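Cell wall binding protein cwp8 (Peptoclostridium difficile, PDB 5J6Q) probably anchors itself to the bacterial cell wall as an S-layer-associated protein, through three CWB2 modules that accompany further, family-specific domains. Local coordinates at residues F295-E300 against L530-T535; K303-D308 against A537-S542; A313-G318 against A329-Q334. All blocks are in the same frame, centred on the assembly; numbering follows the deposited sequence.

How the contacts relate
Contacts 1 and 2 are successive parts of one helix-helix interface, between helix 294-305 and helix 531-542, and their centres lie 11 Å apart. Contact 3 is a local strand-helix contact within the span 313-334, with its centre 12 Å from that of contact 1 and 11 Å from that of contact 2. It adjoins contact 2 directly: Pro-538 CB lies 3.4 Å from Ser-333 OG, so helix 531-542 packs against both partner segments, 303-308 and 329-334. Contacts 1 and 3 do not touch, their nearest atoms being about 5 Å apart. A sulfate lies about 3 Å from the side chain of Glu-304, and a different one about 6 Å from that of Asp-532; both probably come from the crystallisation liquor.

Contact 1 (F295-E300 against L530-T535); sequences FTTAVE and LVDALT
Thr-297 and Asp-532 meet where helix 294-305 lies beside helix 531-542, a buried helix-helix contact among the CWB2 modules, whose cores are parallel sheets flanked by helices. The two helices run in broadly the same direction, and the backbones come closest at Ala-298 and Thr-535, with 5.9 Å between their CA atoms. Leu-341 of strand 339-342 packs against Ala-298 on helix 294-305 and against Val-531 on helix 531-542.

From its CB outward, Thr-297 presents different chemistry on its two branches. CB itself stands 3.9 Å from Asp-532 OD1. The methyl CG2, anti to the backbone N, reaches nearer and lies 3.6 Å from the same oxygen, while it is 4.0 Å from the carboxylate carbon CG of Asp-532. The hydroxyl branch, beside the backbone N (chi1 -61°), reaches the carboxylate through a water: Thr-297 OG1 is 2.9 Å from the water oxygen, and the same water donates to Asp-532 OD1 over 3.2 Å. The two side chains cross at about a right angle; OD1 accepts from the water and is in van der Waals contact with the methyl.

OG1 of Thr-297 is also bonded to Gly-291 N and Ser-293 O, which ties the hydroxyl to the chain leading into its own helix. These bonds would restrict rotation about chi1 and so hold CG2 toward Asp-532.

Further along helix 531-542 the contact is purely apolar, and the branch of Thr-535 that meets the other helix is its methyl. One turn on from Asp-532, CG2 of Thr-535 rests 3.7 Å from CB of Ala-298.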
loop_
_atom_site.group_PDB
_atom_site.type_symbol
_atom_site.label_atom_id
_atom_site.label_comp_id
_atom_site.label_asym_id
_atom_site.label_seq_id
_atom_site.Cartn_x
_atom_site.Cartn_y
_atom_site.Cartn_z
ATOM N N PHE A 295 -17.283 5.368 14.960
ATOM C CA PHE A 295 -17.155 6.872 14.858
ATOM C C PHE A 295 -16.216 7.305 13.712
ATOM O O PHE A 295 -16.595 8.188 12.946
ATOM C CB PHE A 295 -16.562 7.518 16.189
ATOM C CG PHE A 295 -17.395 7.080 17.365
ATOM C CD1 PHE A 295 -16.916 6.129 18.258
ATOM C CD2 PHE A 295 -18.678 7.572 17.547
ATOM C CE1 PHE A 295 -17.716 5.671 19.316
ATOM C CE2 PHE A 295 -19.478 7.115 18.596
ATOM C CZ PHE A 295 -18.987 6.155 19.472
ATOM N N THR A 296 -14.985 6.679 13.576
ATOM C CA THR A 296 -14.075 7.165 12.500
ATOM C C THR A 296 -14.514 6.620 11.104
ATOM O O THR A 296 -14.344 7.324 10.071
ATOM C CB THR A 296 -12.637 6.908 12.849
ATOM O OG1 THR A 296 -12.520 5.549 13.364
ATOM C CG2 THR A 296 -12.151 7.918 13.910
ATOM N N THR A 297 -15.114 5.404 11.069
ATOM C CA THR A 297 -15.733 4.958 9.794
ATOM C C THR A 297 -16.816 5.956 9.421
ATOM O O THR A 297 -16.848 6.388 8.251
ATOM C CB THR A 297 -16.336 3.572 9.927
ATOM O OG1 THR A 297 -15.255 2.679 10.262
ATOM C CG2 THR A 297 -17.074 3.119 8.653
ATOM N N ALA A 298 -17.675 6.378 10.365
ATOM C CA ALA A 298 -18.781 7.360 10.051
ATOM C C ALA A 298 -18.211 8.699 9.467
ATOM O O ALA A 298 -18.757 9.242 8.478
ATOM C CB ALA A 298 -19.653 7.622 11.289
ATOM N N VAL A 299 -17.072 9.176 10.020
ATOM C CA VAL A 299 -16.394 10.345 9.423
ATOM C C VAL A 299 -15.906 10.050 8.001
ATOM O O VAL A 299 -16.042 10.903 7.091
ATOM C CB VAL A 299 -15.190 10.783 10.305
ATOM C CG1 VAL A 299 -14.493 11.986 9.666
ATOM C CG2 VAL A 299 -15.645 11.119 11.768
ATOM N N GLU A 300 -15.294 8.849 7.770
ATOM C CA GLU A 300 -14.829 8.536 6.402
ATOM C C GLU A 300 -15.981 8.467 5.402
ATOM O O GLU A 300 -15.760 8.860 4.239
ATOM C CB GLU A 300 -13.977 7.233 6.307
ATOM C CG GLU A 300 -12.678 7.315 7.119
ATOM C CD GLU A 300 -11.798 8.525 6.682
ATOM O OE1 GLU A 300 -11.485 8.615 5.512
ATOM O OE2 GLU A 300 -11.456 9.371 7.517
ATOM N N LEU A 530 -24.231 -3.349 12.553
ATOM C CA LEU A 530 -24.955 -2.866 11.383
ATOM C C LEU A 530 -24.789 -1.364 11.269
ATOM O O LEU A 530 -25.241 -0.750 10.267
ATOM C CB LEU A 530 -26.439 -3.237 11.488
ATOM C CG LEU A 530 -26.659 -4.776 11.180
ATOM C CD1 LEU A 530 -28.164 -4.965 11.521
ATOM C CD2 LEU A 530 -26.464 -5.148 9.659
ATOM N N VAL A 531 -24.098 -0.747 12.249
ATOM C CA VAL A 531 -23.985 0.726 12.182
ATOM C C VAL A 531 -23.237 1.194 10.939
ATOM O O VAL A 531 -23.549 2.247 10.399
ATOM C CB VAL A 531 -23.283 1.242 13.461
ATOM C CG1 VAL A 531 -21.882 0.605 13.557
ATOM C CG2 VAL A 531 -23.186 2.787 13.422
ATOM N N ASP A 532 -22.247 0.412 10.459
ATOM C CA ASP A 532 -21.514 0.849 9.264
ATOM C C ASP A 532 -22.486 0.950 8.027
ATOM O O ASP A 532 -22.439 1.894 7.239
ATOM C CB ASP A 532 -20.346 -0.128 8.983
ATOM C CG ASP A 532 -19.184 0.029 9.985
ATOM O OD1 ASP A 532 -19.166 1.041 10.751
ATOM O OD2 ASP A 532 -18.318 -0.814 9.992
ATOM N N ALA A 533 -23.299 -0.056 7.883
ATOM C CA ALA A 533 -24.262 -0.179 6.878
ATOM C C ALA A 533 -25.165 1.090 6.944
ATOM O O ALA A 533 -25.363 1.742 5.925
ATOM C CB ALA A 533 -25.080 -1.440 7.091
ATOM N N LEU A 534 -25.692 1.429 8.130
ATOM C CA LEU A 534 -26.567 2.564 8.267
ATOM C C LEU A 534 -25.807 3.907 7.996
ATOM O O LEU A 534 -26.385 4.741 7.339
ATOM C CB LEU A 534 -27.341 2.481 9.619
ATOM C CG LEU A 534 -26.650 3.047 10.776
ATOM C CD1 LEU A 534 -26.952 4.588 10.859
ATOM C CD2 LEU A 534 -27.083 2.292 12.013
ATOM N N THR A 535 -24.525 4.114 8.389
ATOM C CA THR A 535 -23.927 5.422 7.996
ATOM C C THR A 535 -23.685 5.490 6.479
ATOM O O THR A 535 -23.770 6.583 5.918
ATOM C CB THR A 535 -22.598 5.707 8.702
ATOM O OG1 THR A 535 -21.674 4.665 8.506
ATOM C CG2 THR A 535 -22.780 5.927 10.205
HETATM O O HOH W 1 -16.318 0.657 12.100
#

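Contact 2 (K303-D308 against A537-S542); sequences KERFKD and APLAAS
The guanidinium of Arg-305 is sandwiched between Pro-538 and Phe-306. Over the centre of one face sits Pro-538 CB, 3.4 Å above the plane, and on the opposite face lies Phe-306 CZ, displaced toward the rim of the group. A water occupies the edge, in plane, and accepts a hydrogen bond from Arg-305 NE at 2.8 Å; it also bonds to Ser-542 OG, thus joining the arginine to the next turn of helix 531-542. The proline ring extends across the planar group, its CG approaching Arg-305 NH2 to 3.6 Å.

The aliphatic part of the arginine packs too. It slides past Leu-539 in the opposite direction, with Arg-305 CD 3.7 Å from Leu-539 CB. A bend at chi3 (55°) then turns the guanidinium away from the line of the methylenes and lays it flat on Pro-538. Farther toward solvent, Glu-304 adds a looser apolar touch: its CG is 4.0 Å from Leu-539 CD1, while its carboxylate end leads away from helix 531-542, near a bound sulfate.

Helix 531-542 is kinked here, the backbone N atoms of Pro-538 and Leu-539 lacking bonds to the preceding turn, and the proline ring is turned toward the arginine. Arg-305 itself comes at the end of helix 294-305; Phe-306 is the first residue to leave helical geometry, and its ring lies against the arginine.

Beyond the in-plane water, NH2 donates to Ala-337 O and NH1 makes a weak bond to Ala-332 O. Carbonyls and a water thus take up N-H groups of the guanidinium, one of them weakly, while its faces carry apolar packing, which implies that a cationic group can be held between helices without a carboxylate pairing across this contact.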
loop_
_atom_site.group_PDB
_atom_site.type_symbol
_atom_site.label_atom_id
_atom_site.label_comp_id
_atom_site.label_asym_id
_atom_site.label_seq_id
_atom_site.Cartn_x
_atom_site.Cartn_y
_atom_site.Cartn_z
ATOM N N LYS A 303 -16.631 12.143 4.777
ATOM C CA LYS A 303 -15.691 12.734 3.817
ATOM C C LYS A 303 -15.972 12.324 2.374
ATOM O O LYS A 303 -15.727 13.113 1.462
ATOM C CB LYS A 303 -14.279 12.387 4.185
ATOM C CG LYS A 303 -13.920 13.154 5.487
ATOM C CD LYS A 303 -12.802 12.366 6.131
ATOM C CE LYS A 303 -12.147 13.083 7.293
ATOM N NZ LYS A 303 -10.726 12.663 7.370
ATOM N N GLU A 304 -16.540 11.118 2.161
ATOM C CA GLU A 304 -16.810 10.712 0.822
ATOM C C GLU A 304 -17.997 11.462 0.302
ATOM O O GLU A 304 -18.011 11.851 -0.864
ATOM C CB GLU A 304 -17.047 9.197 0.741
ATOM C CG GLU A 304 -17.106 8.721 -0.685
ATOM C CD GLU A 304 -15.754 8.844 -1.416
ATOM O OE1 GLU A 304 -14.664 8.713 -0.751
ATOM O OE2 GLU A 304 -15.810 9.047 -2.645
ATOM N N ARG A 305 -18.990 11.696 1.159
ATOM C CA ARG A 305 -20.189 12.385 0.734
ATOM C C ARG A 305 -20.018 13.907 0.606
ATOM O O ARG A 305 -20.632 14.488 -0.290
ATOM C CB ARG A 305 -21.333 12.113 1.741
ATOM C CG ARG A 305 -21.651 10.615 1.766
ATOM C CD ARG A 305 -22.828 10.281 2.653
ATOM N NE ARG A 305 -24.015 11.050 2.281
ATOM C CZ ARG A 305 -24.886 11.500 3.156
ATOM N NH1 ARG A 305 -25.940 12.208 2.741
ATOM N NH2 ARG A 305 -24.742 11.236 4.448
ATOM N N PHE A 306 -19.228 14.562 1.477
ATOM C CA PHE A 306 -19.174 16.024 1.376
ATOM C C PHE A 306 -17.806 16.691 1.413
ATOM O O PHE A 306 -16.957 16.382 2.245
ATOM C CB PHE A 306 -19.962 16.690 2.512
ATOM C CG PHE A 306 -21.340 16.109 2.780
ATOM C CD1 PHE A 306 -21.514 15.113 3.724
ATOM C CD2 PHE A 306 -22.440 16.549 2.075
ATOM C CE1 PHE A 306 -22.753 14.562 3.948
ATOM C CE2 PHE A 306 -23.675 16.002 2.304
ATOM C CZ PHE A 306 -23.831 14.996 3.247
ATOM N N LYS A 307 -17.635 17.633 0.484
ATOM C CA LYS A 307 -16.474 18.493 0.435
ATOM C C LYS A 307 -16.667 19.468 1.612
ATOM O O LYS A 307 -17.769 19.567 2.127
ATOM C CB LYS A 307 -16.411 19.248 -0.898
ATOM C CG LYS A 307 -16.057 18.358 -2.064
ATOM C CD LYS A 307 -16.073 19.185 -3.380
ATOM C CE LYS A 307 -15.916 18.333 -4.634
ATOM N NZ LYS A 307 -17.231 18.029 -5.279
ATOM N N ASP A 308 -15.614 20.149 2.075
ATOM C CA ASP A 308 -15.744 21.090 3.232
ATOM C C ASP A 308 -16.893 22.015 3.088
ATOM O O ASP A 308 -17.100 22.533 2.001
ATOM C CB ASP A 308 -14.469 21.974 3.448
ATOM C CG ASP A 308 -13.261 21.111 3.662
ATOM O OD1 ASP A 308 -13.430 19.969 4.151
ATOM O OD2 ASP A 308 -12.142 21.555 3.321
ATOM N N ALA A 537 -25.683 4.030 3.993
ATOM C CA ALA A 537 -26.806 3.923 3.081
ATOM C C ALA A 537 -27.057 5.279 2.234
ATOM O O ALA A 537 -27.372 5.101 1.094
ATOM C CB ALA A 537 -28.061 3.525 3.836
ATOM N N PRO A 538 -26.973 6.565 2.742
ATOM C CA PRO A 538 -27.218 7.761 1.861
ATOM C C PRO A 538 -26.156 7.826 0.828
ATOM O O PRO A 538 -26.362 8.364 -0.276
ATOM C CB PRO A 538 -27.179 8.970 2.843
ATOM C CG PRO A 538 -26.835 8.300 4.277
ATOM C CD PRO A 538 -27.205 6.884 4.161
ATOM N N LEU A 539 -24.923 7.298 1.183
ATOM C CA LEU A 539 -23.862 7.288 0.221
ATOM C C LEU A 539 -24.204 6.290 -0.900
ATOM O O LEU A 539 -24.146 6.655 -2.116
ATOM C CB LEU A 539 -22.543 7.001 0.922
ATOM C CG LEU A 539 -21.450 6.555 -0.039
ATOM C CD1 LEU A 539 -21.019 7.728 -0.898
ATOM C CD2 LEU A 539 -20.224 6.115 0.708
ATOM N N ALA A 540 -24.596 5.060 -0.540
ATOM C CA ALA A 540 -25.003 4.125 -1.581
ATOM C C ALA A 540 -26.260 4.704 -2.332
ATOM O O ALA A 540 -26.329 4.498 -3.540
ATOM C CB ALA A 540 -25.375 2.794 -1.009
ATOM N N ALA A 541 -27.218 5.405 -1.617
ATOM C CA ALA A 541 -28.375 6.010 -2.326
ATOM C C ALA A 541 -27.860 7.004 -3.402
ATOM O O ALA A 541 -28.335 6.948 -4.559
ATOM C CB ALA A 541 -29.261 6.782 -1.357
ATOM N N SER A 542 -26.903 7.896 -3.038
ATOM C CA SER A 542 -26.334 8.911 -4.018
ATOM C C SER A 542 -25.742 8.182 -5.227
ATOM O O SER A 542 -25.736 8.687 -6.331
ATOM C CB SER A 542 -25.228 9.746 -3.358
ATOM O OG SER A 542 -25.805 10.621 -2.398
HETATM O O HOH W 2 -24.416 11.170 -0.455
#

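Contact 3 (A313-G318 against A329-Q334); sequences AIILVG and APLASQ
Ile-315 reaches from strand 313-318 to the side chain of Leu-331 and the backbone of Ala-332, and this one residue supplies the strand's whole share of the contact. The tight part lies along its longer branch. The terminal methyl CD1 of Ile-315 is 3.6 Å from Leu-331 CG and 3.7 Å from Leu-331 CD2, so it lies against the CG-CD2 side of the leucine. One carbon nearer the strand, Ile-315 CG1 lies 3.7 Å from Ala-332 CA and 3.8 Å from Ala-332 CB. The small side chain of the alanine is consistent with the close approach of helix and sheet, 6.2 Å between the CA atoms of Ile-315 and Ala-332.

Torsions on both sides bring the branches together. A chi1 of -179° extends Leu-331 from the helix toward the strand, its CG opposite the backbone N. With chi1 at -46°, CG1 of Ile-315 sits beside the backbone N and carries CD1 to the leucine. The two apolar side chains approach at a slant.

Beyond this buried patch the helix changes character. Ser-333 points away from the strand, onto Pro-538 and Ala-541 of helix 531-542, and is partly exposed. The looser, more open end is at Gln-334, also partly exposed, whose OE1 accepts a hydrogen bond from Lys-413 N. The strand side, in contrast, is enclosed: Ile-315 also packs on Ile-339 of strand 339-342 and on Tyr-369 and Val-371 of strand 367-371, the two strands that flank strand 313-318 in its sheet.

Strand 313-318 leads through helices 322-327 and 329-334 into the adjacent, parallel strand 339-342. The arrangement is a beta-alpha-beta crossover, with helix 329-334 laid over the sheet, and is typical of an alpha/beta architecture such as the toprim-like fold of the CWB2 module.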
loop_
_atom_site.group_PDB
_atom_site.type_symbol
_atom_site.label_atom_id
_atom_site.label_comp_id
_atom_site.label_asym_id
_atom_site.label_seq_id
_atom_site.Cartn_x
_atom_site.Cartn_y
_atom_site.Cartn_z
ATOM N N ALA A 313 -26.854 19.969 6.656
ATOM C CA ALA A 313 -27.337 19.613 7.985
ATOM C C ALA A 313 -26.540 18.463 8.573
ATOM O O ALA A 313 -25.613 17.952 7.933
ATOM C CB ALA A 313 -28.812 19.214 7.908
ATOM N N ILE A 314 -26.876 18.083 9.826
ATOM C CA ILE A 314 -26.223 16.974 10.533
ATOM C C ILE A 314 -27.401 16.064 11.051
ATOM O O ILE A 314 -28.417 16.607 11.504
ATOM C CB ILE A 314 -25.355 17.415 11.764
ATOM C CG1 ILE A 314 -24.301 18.483 11.372
ATOM C CG2 ILE A 314 -24.679 16.140 12.437
ATOM C CD1 ILE A 314 -23.098 17.944 10.629
ATOM N N ILE A 315 -27.293 14.723 10.860
ATOM C CA ILE A 315 -28.197 13.800 11.452
ATOM C C ILE A 315 -27.299 13.160 12.478
ATOM O O ILE A 315 -26.245 12.616 12.114
ATOM C CB ILE A 315 -28.811 12.725 10.542
ATOM C CG1 ILE A 315 -29.319 13.308 9.212
ATOM C CG2 ILE A 315 -29.991 12.089 11.307
ATOM C CD1 ILE A 315 -30.652 14.085 9.408
ATOM N N LEU A 316 -27.694 13.182 13.739
ATOM C CA LEU A 316 -26.894 12.610 14.827
ATOM C C LEU A 316 -27.713 11.484 15.533
ATOM O O LEU A 316 -28.821 11.734 15.988
ATOM C CB LEU A 316 -26.577 13.741 15.774
ATOM C CG LEU A 316 -25.461 13.501 16.753
ATOM C CD1 LEU A 316 -24.211 13.030 16.057
ATOM C CD2 LEU A 316 -25.184 14.876 17.453
ATOM N N VAL A 317 -27.200 10.214 15.563
ATOM C CA VAL A 317 -28.011 9.155 16.188
ATOM C C VAL A 317 -27.192 8.561 17.318
ATOM O O VAL A 317 -26.014 8.908 17.433
ATOM C CB VAL A 317 -28.429 8.145 15.039
ATOM C CG1 VAL A 317 -27.231 7.378 14.520
ATOM C CG2 VAL A 317 -29.480 7.157 15.515
ATOM N N GLY A 318 -27.766 7.723 18.208
ATOM C CA GLY A 318 -26.946 7.093 19.243
ATOM C C GLY A 318 -26.064 6.022 18.570
ATOM O O GLY A 318 -26.490 5.397 17.576
ATOM N N ALA A 329 -32.063 7.088 6.945
ATOM C CA ALA A 329 -31.373 7.209 5.662
ATOM C C ALA A 329 -32.059 8.145 4.687
ATOM O O ALA A 329 -31.312 8.927 4.092
ATOM C CB ALA A 329 -31.209 5.823 5.007
ATOM N N PRO A 330 -33.413 8.044 4.427
ATOM C CA PRO A 330 -34.009 9.004 3.469
ATOM C C PRO A 330 -33.913 10.419 4.037
ATOM O O PRO A 330 -33.939 11.331 3.272
ATOM C CB PRO A 330 -35.430 8.465 3.282
ATOM C CG PRO A 330 -35.653 7.617 4.477
ATOM C CD PRO A 330 -34.376 6.963 4.731
ATOM N N LEU A 331 -33.787 10.572 5.370
ATOM C CA LEU A 331 -33.698 11.845 6.011
ATOM C C LEU A 331 -32.324 12.452 5.760
ATOM O O LEU A 331 -32.272 13.631 5.340
ATOM C CB LEU A 331 -33.948 11.774 7.549
ATOM C CG LEU A 331 -33.863 13.175 8.159
ATOM C CD1 LEU A 331 -34.795 14.122 7.310
ATOM C CD2 LEU A 331 -34.237 13.218 9.552
ATOM N N ALA A 332 -31.201 11.657 6.013
ATOM C CA ALA A 332 -29.865 12.167 5.705
ATOM C C ALA A 332 -29.753 12.443 4.199
ATOM O O ALA A 332 -29.044 13.376 3.811
ATOM C CB ALA A 332 -28.767 11.184 6.103
ATOM N N SER A 333 -30.400 11.663 3.365
ATOM C CA SER A 333 -30.260 11.903 1.926
ATOM C C SER A 333 -31.023 13.153 1.537
ATOM O O SER A 333 -30.568 13.913 0.675
ATOM C CB SER A 333 -30.832 10.734 1.124
ATOM O OG SER A 333 -29.869 9.725 0.858
ATOM N N GLN A 334 -32.200 13.362 2.169
ATOM C CA GLN A 334 -33.054 14.504 1.802
ATOM C C GLN A 334 -32.513 15.826 2.246
ATOM O O GLN A 334 -32.499 16.747 1.429
ATOM C CB GLN A 334 -34.473 14.363 2.358
ATOM C CG GLN A 334 -35.453 15.124 1.490
ATOM C CD GLN A 334 -36.836 14.557 1.579
ATOM O OE1 GLN A 334 -37.577 14.872 2.499
ATOM N NE2 GLN A 334 -37.171 13.654 0.681
#